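Local coordinates for glycogen synthase (Cyanobacterium sp. CLg1, PDB 6GNF), which belongs to the starch and glycogen synthase family of glycosyltransferases, built from two Rossmann-like domains that face each other across a ligand-binding cleft in the GT-B fold, at residues A[163-174]-A[191-202]; A[25-33]-A[42-50]. One frame throughout, in Å; residues are numbered along the deposited sequence.

Interaction 1: A[163-174]-A[191-202]; sequences ENTIFVCNDWHT and FVNAKTVMLLHN. With AC1 (4,6-dideoxy-4-{[(1S,4R,5S,6S)-4,5,6-trihydroxy-3-(hydroxymethyl)cyclohex-2-en-1-yl]amino}-alpha-D-glucopyranose), chain D; GLC (alpha-D-glucopyranose), chain B; SO4 (sulfate ion), chain H.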
loop_
_atom_site.group_PDB
_atom_site.type_symbol
_atom_site.label_atom_id
_atom_site.label_comp_id
_atom_site.label_asym_id
_atom_site.label_seq_id
_atom_site.Cartn_x
_atom_site.Cartn_y
_atom_site.Cartn_z
ATOM N N GLU A 163 -24.815 1.206 15.648
ATOM C CA GLU A 163 -24.264 -0.104 15.985
ATOM C C GLU A 163 -24.271 -1.116 14.849
ATOM O O GLU A 163 -23.594 -2.128 14.953
ATOM C CB GLU A 163 -24.982 -0.673 17.209
ATOM C CG GLU A 163 -24.766 0.182 18.448
ATOM C CD GLU A 163 -25.348 -0.431 19.720
ATOM O OE1 GLU A 163 -25.046 -1.597 20.052
ATOM O OE2 GLU A 163 -26.148 0.255 20.388
ATOM N N ASN A 164 -25.028 -0.863 13.785
ATOM C CA ASN A 164 -25.060 -1.786 12.648
ATOM C C ASN A 164 -23.990 -1.436 11.647
ATOM O O ASN A 164 -24.286 -1.056 10.507
ATOM C CB ASN A 164 -26.430 -1.799 11.992
ATOM C CG ASN A 164 -27.485 -2.380 12.910
ATOM O OD1 ASN A 164 -27.268 -3.404 13.556
ATOM N ND2 ASN A 164 -28.605 -1.698 13.016
ATOM N N THR A 165 -22.747 -1.613 12.085
ATOM C CA THR A 165 -21.591 -1.104 11.386
ATOM C C THR A 165 -20.651 -2.232 10.996
ATOM O O THR A 165 -20.492 -3.183 11.743
ATOM C CB THR A 165 -20.857 -0.098 12.287
ATOM O OG1 THR A 165 -21.711 1.040 12.467
ATOM C CG2 THR A 165 -19.527 0.334 11.673
ATOM N N ILE A 166 -20.063 -2.114 9.808
ATOM C CA ILE A 166 -18.993 -2.987 9.361
ATOM C C ILE A 166 -17.681 -2.227 9.521
ATOM O O ILE A 166 -17.465 -1.211 8.860
ATOM C CB ILE A 166 -19.175 -3.386 7.884
ATOM C CG1 ILE A 166 -20.464 -4.192 7.708
ATOM C CG2 ILE A 166 -17.991 -4.210 7.387
ATOM C CD1 ILE A 166 -20.874 -4.386 6.268
ATOM N N PHE A 167 -16.800 -2.730 10.379
ATOM C CA PHE A 167 -15.469 -2.167 10.536
ATOM C C PHE A 167 -14.512 -2.822 9.539
ATOM O O PHE A 167 -14.312 -4.032 9.579
ATOM C CB PHE A 167 -14.946 -2.403 11.955
ATOM C CG PHE A 167 -15.659 -1.604 13.013
ATOM C CD1 PHE A 167 -15.289 -0.294 13.281
ATOM C CD2 PHE A 167 -16.693 -2.165 13.750
ATOM C CE1 PHE A 167 -15.941 0.442 14.252
ATOM C CE2 PHE A 167 -17.346 -1.437 14.720
ATOM C CZ PHE A 167 -16.966 -0.133 14.976
ATOM N N VAL A 168 -13.900 -2.021 8.671
ATOM C CA VAL A 168 -12.859 -2.515 7.771
ATOM C C VAL A 168 -11.491 -2.146 8.342
ATOM O O VAL A 168 -11.108 -0.970 8.391
ATOM C CB VAL A 168 -13.017 -1.951 6.350
ATOM C CG1 VAL A 168 -11.957 -2.528 5.423
ATOM C CG2 VAL A 168 -14.397 -2.277 5.798
ATOM N N CYS A 169 -10.793 -3.159 8.844
ATOM C CA CYS A 169 -9.485 -2.999 9.462
ATOM C C CYS A 169 -8.400 -3.208 8.417
ATOM O O CYS A 169 -8.249 -4.305 7.881
ATOM C CB CYS A 169 -9.325 -4.029 10.574
ATOM S SG CYS A 169 -10.737 -4.018 11.708
ATOM N N ASN A 170 -7.645 -2.150 8.148
ATOM C CA ASN A 170 -6.612 -2.190 7.134
ATOM C C ASN A 170 -5.266 -2.529 7.745
ATOM O O ASN A 170 -4.777 -1.823 8.612
ATOM C CB ASN A 170 -6.557 -0.851 6.404
ATOM C CG ASN A 170 -7.784 -0.621 5.560
ATOM O OD1 ASN A 170 -7.862 -1.065 4.421
ATOM N ND2 ASN A 170 -8.776 0.060 6.126
ATOM N N ASP A 171 -4.710 -3.666 7.333
ATOM C CA ASP A 171 -3.364 -4.089 7.701
ATOM C C ASP A 171 -3.156 -4.335 9.201
ATOM O O ASP A 171 -4.102 -4.255 10.007
ATOM C CB ASP A 171 -2.315 -3.111 7.150
ATOM C CG ASP A 171 -1.640 -3.621 5.862
ATOM O OD1 ASP A 171 -1.723 -4.810 5.491
ATOM O OD2 ASP A 171 -1.034 -2.764 5.206
ATOM N N TRP A 172 -1.929 -4.711 9.558
ATOM C CA TRP A 172 -1.644 -5.170 10.908
ATOM C C TRP A 172 -1.907 -4.116 11.984
ATOM O O TRP A 172 -2.229 -4.470 13.114
ATOM C CB TRP A 172 -0.213 -5.699 11.015
ATOM C CG TRP A 172 0.838 -4.650 10.942
ATOM C CD1 TRP A 172 1.502 -4.235 9.824
ATOM C CD2 TRP A 172 1.365 -3.882 12.030
ATOM N NE1 TRP A 172 2.404 -3.246 10.147
ATOM C CE2 TRP A 172 2.341 -3.015 11.496
ATOM C CE3 TRP A 172 1.106 -3.841 13.399
ATOM C CZ2 TRP A 172 3.062 -2.128 12.289
ATOM C CZ3 TRP A 172 1.818 -2.951 14.183
ATOM C CH2 TRP A 172 2.785 -2.108 13.626
ATOM N N HIS A 173 -1.781 -2.838 11.635
ATOM C CA HIS A 173 -1.888 -1.746 12.619
ATOM C C HIS A 173 -3.223 -1.737 13.346
ATOM O O HIS A 173 -3.309 -1.308 14.500
ATOM C CB HIS A 173 -1.713 -0.371 11.966
ATOM C CG HIS A 173 -0.582 -0.298 10.991
ATOM N ND1 HIS A 173 -0.760 -0.474 9.634
ATOM C CD2 HIS A 173 0.740 -0.063 11.176
ATOM C CE1 HIS A 173 0.408 -0.363 9.028
ATOM N NE2 HIS A 173 1.334 -0.116 9.940
ATOM N N THR A 174 -4.268 -2.149 12.636
ATOM C CA THR A 174 -5.624 -2.131 13.153
ATOM C C THR A 174 -6.167 -3.539 13.406
ATOM O O THR A 174 -7.375 -3.722 13.606
ATOM C CB THR A 174 -6.557 -1.435 12.151
ATOM O OG1 THR A 174 -6.589 -2.195 10.932
ATOM C CG2 THR A 174 -6.075 -0.017 11.884
ATOM N N PHE A 191 -22.769 -3.204 19.935
ATOM C CA PHE A 191 -22.270 -3.652 18.631
ATOM C C PHE A 191 -22.546 -5.131 18.396
ATOM O O PHE A 191 -21.768 -5.811 17.725
ATOM C CB PHE A 191 -20.750 -3.419 18.487
ATOM C CG PHE A 191 -20.355 -1.992 18.213
ATOM C CD1 PHE A 191 -20.920 -1.280 17.169
ATOM C CD2 PHE A 191 -19.369 -1.379 18.974
ATOM C CE1 PHE A 191 -20.532 0.027 16.911
ATOM C CE2 PHE A 191 -18.978 -0.076 18.715
ATOM C CZ PHE A 191 -19.558 0.627 17.683
ATOM N N VAL A 192 -23.640 -5.636 18.946
ATOM C CA VAL A 192 -23.889 -7.073 18.908
ATOM C C VAL A 192 -23.980 -7.593 17.473
ATOM O O VAL A 192 -23.659 -8.747 17.227
ATOM C CB VAL A 192 -25.145 -7.456 19.730
ATOM C CG1 VAL A 192 -26.410 -6.931 19.072
ATOM C CG2 VAL A 192 -25.230 -8.965 19.909
ATOM N N ASN A 193 -24.434 -6.747 16.547
ATOM C CA ASN A 193 -24.545 -7.103 15.127
ATOM C C ASN A 193 -23.482 -6.484 14.230
ATOM O O ASN A 193 -23.513 -6.689 13.023
ATOM C CB ASN A 193 -25.921 -6.714 14.589
ATOM C CG ASN A 193 -27.036 -7.466 15.271
ATOM O OD1 ASN A 193 -27.934 -6.873 15.856
ATOM N ND2 ASN A 193 -26.974 -8.787 15.214
ATOM N N ALA A 194 -22.531 -5.759 14.808
ATOM C CA ALA A 194 -21.437 -5.208 14.030
ATOM C C ALA A 194 -20.578 -6.331 13.464
ATOM O O ALA A 194 -20.494 -7.406 14.045
ATOM C CB ALA A 194 -20.593 -4.284 14.886
ATOM N N LYS A 195 -19.954 -6.068 12.320
ATOM C CA LYS A 195 -19.074 -7.032 11.658
ATOM C C LYS A 195 -17.686 -6.435 11.462
ATOM O O LYS A 195 -17.538 -5.209 11.371
ATOM C CB LYS A 195 -19.650 -7.433 10.304
ATOM C CG LYS A 195 -21.050 -8.017 10.364
ATOM C CD LYS A 195 -21.076 -9.361 11.078
ATOM C CE LYS A 195 -22.503 -9.798 11.360
ATOM N NZ LYS A 195 -22.542 -11.198 11.851
ATOM N N THR A 196 -16.674 -7.296 11.407
ATOM C CA THR A 196 -15.327 -6.841 11.109
ATOM C C THR A 196 -14.793 -7.540 9.876
ATOM O O THR A 196 -14.988 -8.746 9.694
ATOM C CB THR A 196 -14.350 -7.096 12.266
ATOM O OG1 THR A 196 -14.308 -8.490 12.545
ATOM C CG2 THR A 196 -14.796 -6.370 13.500
ATOM N N VAL A 197 -14.096 -6.770 9.054
ATOM C CA VAL A 197 -13.431 -7.290 7.885
ATOM C C VAL A 197 -11.959 -6.921 7.991
ATOM O O VAL A 197 -11.625 -5.748 8.140
ATOM C CB VAL A 197 -14.038 -6.706 6.597
ATOM C CG1 VAL A 197 -13.197 -7.067 5.381
ATOM C CG2 VAL A 197 -15.459 -7.208 6.420
ATOM N N MET A 198 -11.103 -7.929 7.882
ATOM C CA MET A 198 -9.671 -7.735 7.885
ATOM C C MET A 198 -9.265 -7.543 6.424
ATOM O O MET A 198 -9.418 -8.450 5.613
ATOM C CB MET A 198 -9.011 -8.976 8.495
ATOM C CG MET A 198 -7.610 -8.784 9.028
ATOM S SD MET A 198 -7.580 -7.626 10.414
ATOM C CE MET A 198 -6.352 -6.496 9.744
ATOM N N LEU A 199 -8.857 -6.332 6.063
ATOM C CA LEU A 199 -8.386 -6.062 4.709
ATOM C C LEU A 199 -6.878 -6.011 4.711
ATOM O O LEU A 199 -6.276 -5.081 5.243
ATOM C CB LEU A 199 -8.966 -4.761 4.161
ATOM C CG LEU A 199 -8.575 -4.394 2.721
ATOM C CD1 LEU A 199 -8.817 -5.553 1.763
ATOM C CD2 LEU A 199 -9.333 -3.166 2.247
ATOM N N LEU A 200 -6.274 -7.024 4.098
ATOM C CA LEU A 200 -4.834 -7.182 4.092
ATOM C C LEU A 200 -4.243 -6.533 2.850
ATOM O O LEU A 200 -4.663 -6.839 1.728
ATOM C CB LEU A 200 -4.483 -8.670 4.118
ATOM C CG LEU A 200 -3.011 -9.019 3.898
ATOM C CD1 LEU A 200 -2.171 -8.569 5.088
ATOM C CD2 LEU A 200 -2.851 -10.513 3.645
ATOM N N HIS A 201 -3.301 -5.615 3.050
ATOM C CA HIS A 201 -2.599 -4.977 1.935
ATOM C C HIS A 201 -1.197 -5.521 1.733
ATOM O O HIS A 201 -0.678 -5.423 0.639
ATOM C CB HIS A 201 -2.519 -3.465 2.135
ATOM C CG HIS A 201 -3.853 -2.804 2.241
ATOM N ND1 HIS A 201 -4.429 -2.129 1.193
ATOM C CD2 HIS A 201 -4.730 -2.720 3.273
ATOM C CE1 HIS A 201 -5.602 -1.660 1.571
ATOM N NE2 HIS A 201 -5.805 -1.997 2.833
ATOM N N ASN A 202 -0.587 -6.053 2.792
ATOM C CA ASN A 202 0.783 -6.557 2.733
ATOM C C ASN A 202 1.086 -7.507 3.880
ATOM O O ASN A 202 1.126 -7.079 5.041
ATOM C CB ASN A 202 1.780 -5.394 2.770
ATOM C CG ASN A 202 3.152 -5.780 2.210
ATOM O OD1 ASN A 202 3.662 -6.880 2.439
ATOM N ND2 ASN A 202 3.742 -4.884 1.465
HETATM C C1 AC1 D . 2.513 0.306 4.532
HETATM O O2 AC1 D . 1.018 -1.346 5.516
HETATM C C2 AC1 D . 1.284 -0.581 4.324
HETATM C C4A AC1 D . -0.565 -2.671 -2.474
HETATM C C3 AC1 D . 1.447 -1.503 3.114
HETATM O O3 AC1 D . 0.186 -2.145 2.903
HETATM C C4 AC1 D . 1.897 -0.727 1.856
HETATM N N4A AC1 D . 2.067 -1.558 0.641
HETATM C C5 AC1 D . 3.191 0.013 2.229
HETATM O O5 AC1 D . 2.928 0.924 3.304
HETATM C C6 AC1 D . 3.774 0.821 1.081
HETATM C C1B AC1 D . 1.037 -2.403 0.031
HETATM C C2B AC1 D . 1.513 -3.237 -1.194
HETATM O O2B AC1 D . 2.917 -3.166 -1.427
HETATM C C3B AC1 D . 0.921 -2.865 -2.535
HETATM O O3B AC1 D . 1.172 -3.919 -3.464
HETATM O O4 AC1 D . -0.952 -2.127 -3.740
HETATM C C5B AC1 D . -0.938 -1.737 -1.353
HETATM C C7B AC1 D . -0.196 -1.586 -0.267
HETATM C C6B AC1 D . -2.227 -0.985 -1.454
HETATM O O6B AC1 D . -3.266 -1.958 -1.568
HETATM C C1 GLC B . 6.411 0.098 8.108
HETATM C C2 GLC B . 4.978 -0.288 8.507
HETATM C C3 GLC B . 4.252 -0.879 7.302
HETATM C C4 GLC B . 4.292 0.107 6.137
HETATM C C5 GLC B . 5.759 0.400 5.794
HETATM C C6 GLC B . 5.947 1.324 4.581
HETATM O O2 GLC B . 4.979 -1.256 9.563
HETATM O O3 GLC B . 2.903 -1.218 7.619
HETATM O O4 GLC B . 3.588 -0.485 5.038
HETATM O O5 GLC B . 6.399 0.958 6.954
HETATM O O6 GLC B . 5.372 2.623 4.793
HETATM S S SO4 H . -29.204 1.424 10.697
HETATM O O1 SO4 H . -28.540 1.106 11.979
HETATM O O2 SO4 H . -29.441 0.163 9.951
HETATM O O3 SO4 H . -28.354 2.327 9.884
HETATM O O4 SO4 H . -30.488 2.106 11.000
HETATM O O HOH W 1 -25.058 -4.197 16.642
HETATM O O HOH W 2 -25.847 -4.002 19.774
HETATM O O HOH W 3 -0.125 -5.876 7.549
#

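Interaction 2: A[25-33]-A[42-50]; sequences CFVSTEVAP and DVTEGLPEE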
loop_
_atom_site.group_PDB
_atom_site.type_symbol
_atom_site.label_atom_id
_atom_site.label_comp_id
_atom_site.label_asym_id
_atom_site.label_seq_id
_atom_site.Cartn_x
_atom_site.Cartn_y
_atom_site.Cartn_z
ATOM N N CYS A 25 -17.142 1.573 8.239
ATOM C CA CYS A 25 -16.149 2.368 8.944
ATOM C C CYS A 25 -14.753 1.806 8.662
ATOM O O CYS A 25 -14.425 0.716 9.131
ATOM C CB CYS A 25 -16.450 2.339 10.438
ATOM S SG CYS A 25 -15.285 3.277 11.439
ATOM N N PHE A 26 -13.968 2.523 7.852
ATOM C CA PHE A 26 -12.599 2.104 7.501
ATOM C C PHE A 26 -11.645 2.608 8.558
ATOM O O PHE A 26 -11.688 3.789 8.927
ATOM C CB PHE A 26 -12.156 2.703 6.162
ATOM C CG PHE A 26 -12.672 1.966 4.966
ATOM C CD1 PHE A 26 -13.991 2.081 4.587
ATOM C CD2 PHE A 26 -11.831 1.169 4.209
ATOM C CE1 PHE A 26 -14.473 1.404 3.476
ATOM C CE2 PHE A 26 -12.301 0.490 3.097
ATOM C CZ PHE A 26 -13.623 0.610 2.728
ATOM N N VAL A 27 -10.772 1.728 9.034
ATOM C CA VAL A 27 -9.804 2.115 10.039
ATOM C C VAL A 27 -8.415 1.850 9.472
ATOM O O VAL A 27 -8.139 0.772 8.961
ATOM C CB VAL A 27 -10.027 1.329 11.350
ATOM C CG1 VAL A 27 -9.184 1.906 12.474
ATOM C CG2 VAL A 27 -11.499 1.370 11.742
ATOM N N SER A 28 -7.554 2.861 9.505
ATOM C CA SER A 28 -6.187 2.698 9.023
ATOM C C SER A 28 -5.260 3.742 9.596
ATOM O O SER A 28 -5.696 4.720 10.183
ATOM C CB SER A 28 -6.124 2.754 7.487
ATOM O OG SER A 28 -6.409 4.016 6.969
ATOM N N THR A 29 -3.975 3.560 9.335
ATOM C CA THR A 29 -2.965 4.556 9.686
ATOM C C THR A 29 -2.818 5.630 8.614
ATOM O O THR A 29 -2.216 6.654 8.875
ATOM C CB THR A 29 -1.594 3.890 9.878
ATOM O OG1 THR A 29 -1.360 2.999 8.778
ATOM C CG2 THR A 29 -1.587 3.087 11.137
ATOM N N GLU A 30 -3.333 5.371 7.410
ATOM C CA GLU A 30 -3.110 6.253 6.272
ATOM C C GLU A 30 -4.408 6.532 5.537
ATOM O O GLU A 30 -5.151 5.605 5.234
ATOM C CB GLU A 30 -2.176 5.588 5.266
ATOM C CG GLU A 30 -0.713 5.586 5.635
ATOM C CD GLU A 30 0.152 4.898 4.585
ATOM O OE1 GLU A 30 -0.132 4.997 3.363
ATOM O OE2 GLU A 30 1.132 4.251 5.007
ATOM N N VAL A 31 -4.631 7.798 5.194
ATOM C CA VAL A 31 -5.715 8.188 4.285
ATOM C C VAL A 31 -5.207 9.315 3.389
ATOM O O VAL A 31 -5.000 10.431 3.850
ATOM C CB VAL A 31 -6.974 8.690 5.042
ATOM C CG1 VAL A 31 -8.073 9.045 4.050
ATOM C CG2 VAL A 31 -7.477 7.650 6.026
ATOM N N ALA A 32 -4.991 9.018 2.115
ATOM C CA ALA A 32 -4.547 10.042 1.177
ATOM C C ALA A 32 -5.660 11.064 0.997
ATOM O O ALA A 32 -6.832 10.724 1.111
ATOM C CB ALA A 32 -4.186 9.422 -0.170
ATOM N N PRO A 33 -5.300 12.331 0.724
ATOM C CA PRO A 33 -3.949 12.875 0.610
ATOM C C PRO A 33 -3.385 13.387 1.941
ATOM O O PRO A 33 -2.305 13.937 1.984
ATOM C CB PRO A 33 -4.137 14.030 -0.373
ATOM C CG PRO A 33 -5.522 14.526 -0.091
ATOM C CD PRO A 33 -6.318 13.358 0.434
ATOM N N ASP A 42 -3.864 5.404 -0.752
ATOM C CA ASP A 42 -4.647 5.571 -1.972
ATOM C C ASP A 42 -5.920 4.744 -1.935
ATOM O O ASP A 42 -6.971 5.252 -2.287
ATOM C CB ASP A 42 -3.832 5.211 -3.214
ATOM C CG ASP A 42 -2.683 6.193 -3.479
ATOM O OD1 ASP A 42 -2.805 7.416 -3.214
ATOM O OD2 ASP A 42 -1.623 5.736 -3.974
ATOM N N VAL A 43 -5.839 3.509 -1.445
ATOM C CA VAL A 43 -7.019 2.652 -1.351
ATOM C C VAL A 43 -8.039 3.242 -0.371
ATOM O O VAL A 43 -9.228 3.342 -0.693
ATOM C CB VAL A 43 -6.656 1.220 -0.916
ATOM C CG1 VAL A 43 -7.918 0.402 -0.687
ATOM C CG2 VAL A 43 -5.757 0.546 -1.958
ATOM N N THR A 44 -7.579 3.676 0.797
ATOM C CA THR A 44 -8.498 4.230 1.803
ATOM C C THR A 44 -9.046 5.612 1.412
ATOM O O THR A 44 -10.009 6.103 2.016
ATOM C CB THR A 44 -7.874 4.279 3.216
ATOM O OG1 THR A 44 -6.694 5.075 3.199
ATOM C CG2 THR A 44 -7.479 2.905 3.640
ATOM N N GLU A 45 -8.468 6.220 0.379
ATOM C CA GLU A 45 -9.074 7.391 -0.237
ATOM C C GLU A 45 -10.121 6.970 -1.265
ATOM O O GLU A 45 -11.267 7.387 -1.173
ATOM C CB GLU A 45 -8.015 8.262 -0.911
ATOM C CG GLU A 45 -8.588 9.543 -1.509
ATOM C CD GLU A 45 -7.598 10.336 -2.346
ATOM O OE1 GLU A 45 -6.423 9.946 -2.437
ATOM O OE2 GLU A 45 -7.990 11.368 -2.913
ATOM N N GLY A 46 -9.708 6.158 -2.236
ATOM C CA GLY A 46 -10.523 5.858 -3.408
ATOM C C GLY A 46 -11.708 4.940 -3.210
ATOM O O GLY A 46 -12.792 5.196 -3.727
ATOM N N LEU A 47 -11.502 3.855 -2.476
ATOM C CA LEU A 47 -12.564 2.870 -2.275
ATOM C C LEU A 47 -13.724 3.456 -1.452
ATOM O O LEU A 47 -14.878 3.340 -1.862
ATOM C CB LEU A 47 -11.999 1.570 -1.675
ATOM C CG LEU A 47 -12.982 0.472 -1.252
ATOM C CD1 LEU A 47 -13.959 0.116 -2.368
ATOM C CD2 LEU A 47 -12.224 -0.767 -0.789
ATOM N N PRO A 48 -13.429 4.124 -0.323
ATOM C CA PRO A 48 -14.532 4.761 0.415
ATOM C C PRO A 48 -15.302 5.805 -0.382
ATOM O O PRO A 48 -16.523 5.889 -0.243
ATOM C CB PRO A 48 -13.817 5.408 1.606
ATOM C CG PRO A 48 -12.674 4.490 1.851
ATOM C CD PRO A 48 -12.183 4.168 0.461
ATOM N N GLU A 49 -14.608 6.584 -1.213
ATOM C CA GLU A 49 -15.276 7.574 -2.059
ATOM C C GLU A 49 -16.227 6.913 -3.048
ATOM O O GLU A 49 -17.319 7.409 -3.278
ATOM C CB GLU A 49 -14.264 8.471 -2.782
ATOM C CG GLU A 49 -13.655 9.523 -1.863
ATOM C CD GLU A 49 -12.618 10.430 -2.511
ATOM O OE1 GLU A 49 -11.950 11.168 -1.753
ATOM O OE2 GLU A 49 -12.414 10.373 -3.740
ATOM N N GLU A 50 -15.827 5.769 -3.596
ATOM C CA GLU A 50 -16.676 5.045 -4.550
ATOM C C GLU A 50 -17.886 4.455 -3.831
ATOM O O GLU A 50 -18.996 4.499 -4.332
ATOM C CB GLU A 50 -15.881 3.942 -5.258
ATOM C CG GLU A 50 -16.683 3.123 -6.266
ATOM C CD GLU A 50 -17.191 3.933 -7.454
ATOM O OE1 GLU A 50 -16.621 5.013 -7.731
ATOM O OE2 GLU A 50 -18.173 3.493 -8.113
#

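Interaction 1: A[163-174]-A[191-202]
D171 OD1 is held by two backbone N-H groups of the facing segment: it takes the N of H201 (3.0 Å) from above the carboxylate plane and, on its syn lone pair, the N of N202 (3.2 Å). That leaves OD2 facing the bound AC1, whose O2 and O3 hydroxyls donate to it at 2.5 Å and 2.7 Å. Across on segment 191-202, the imidazole of H201 is fixed at two edges: NE2 donates, close to the ring plane, onto a lone pair of N170 OD1 (2.8 Å), while ND1 meets AC1 O6B at 3.0 Å. W172 NE1 donates to O3 of the neighbouring glucose and weakly to its O2.

Back from the sugars, regular parallel pairing runs from K195 N on T165 O to D171 N on L199 O. M198 bends at chi2 and chi3, which carries its CE methyl back beside C169 O and D171 O. At the far end F167 sends its ring edge into the face of F191, centroids 5.4 Å apart and planes at 82°. Helix 177-186 packs on both rings through L177 and L181. E163 OE1 receives F191 N at 2.8 Å, on its anti side. Helix 526-540 lies against I166, V197 and L199. This is a beta-alpha-beta unit of a Rossmann-like domain, with the glycan pocket at the C-terminal ends of its parallel strands.

Interaction 2: A[25-33]-A[42-50]
F26 lays one face of its ring against P48, whose CG sits over the ring centre, 3.8 Å from the centroid and only 7° off the normal: a clean CH-pi contact. L47 comes in at the ring edge instead, with CD2 4.0 Å from F26 CZ, so the phenyl is held by two consecutive helix residues. P48 is also where the helix kinks, since its N has no hydrogen bond to the preceding turn.

S28 turns its hydroxyl between its own N and carbonyl carbon (chi1 68°), from where OG donates to E30 O at 2.7 Å. T44 OG1 donates to the same E30 O at 2.6 Å, and the two hydroxyls reach that oxygen from opposite faces of its carbonyl plane. The helix is thereby tied to the loop leaving the strand, in the first beta-alpha-beta unit of the Rossmann-like domain (strand 23-27, helix 39-54, strand 57-63). The side chain of E30 leads elsewhere: it comes within about 4 Å of AC1, and its OE2 is bonded to T37 and Y121.

V31 crosses T44 obliquely, its CG2 3.9 Å from the threonine OG1. A32 then points its methyl at the helix, with CB 3.2 Å from E45 OE1 and D42 OD1 farther off. E45 stretches out past this alanine, its CB and CG both close to A32 O, and carries OE2 on to a salt bridge with K306. After the cis peptide bond, P33 brings its CD to 4.2 Å from E45 OE2, while D42 touches the bound ADP.

How the interactions relate
Interaction 2 comes first along the chain and closes before interaction 1 opens; their centres lie about 13 Å apart. Strand 23-27 is the sheet neighbour of strand 166-170, so the two contacts join directly: V168 O meets V27 N and V168 N meets C25 O, each at 2.8 Å, and N170 ND2 bonds to V27 O. Helix 39-54 packs on N170 and H201 of interaction 1 through L40, T44 and V43, while helix 526-540 reaches both contacts. H173 lies on T29 beyond the strand ends. Residues from both interactions thus line one cleft, those of 163-174 and 191-202 meeting the glycan, V43 touching AC1 and D42 touching ADP.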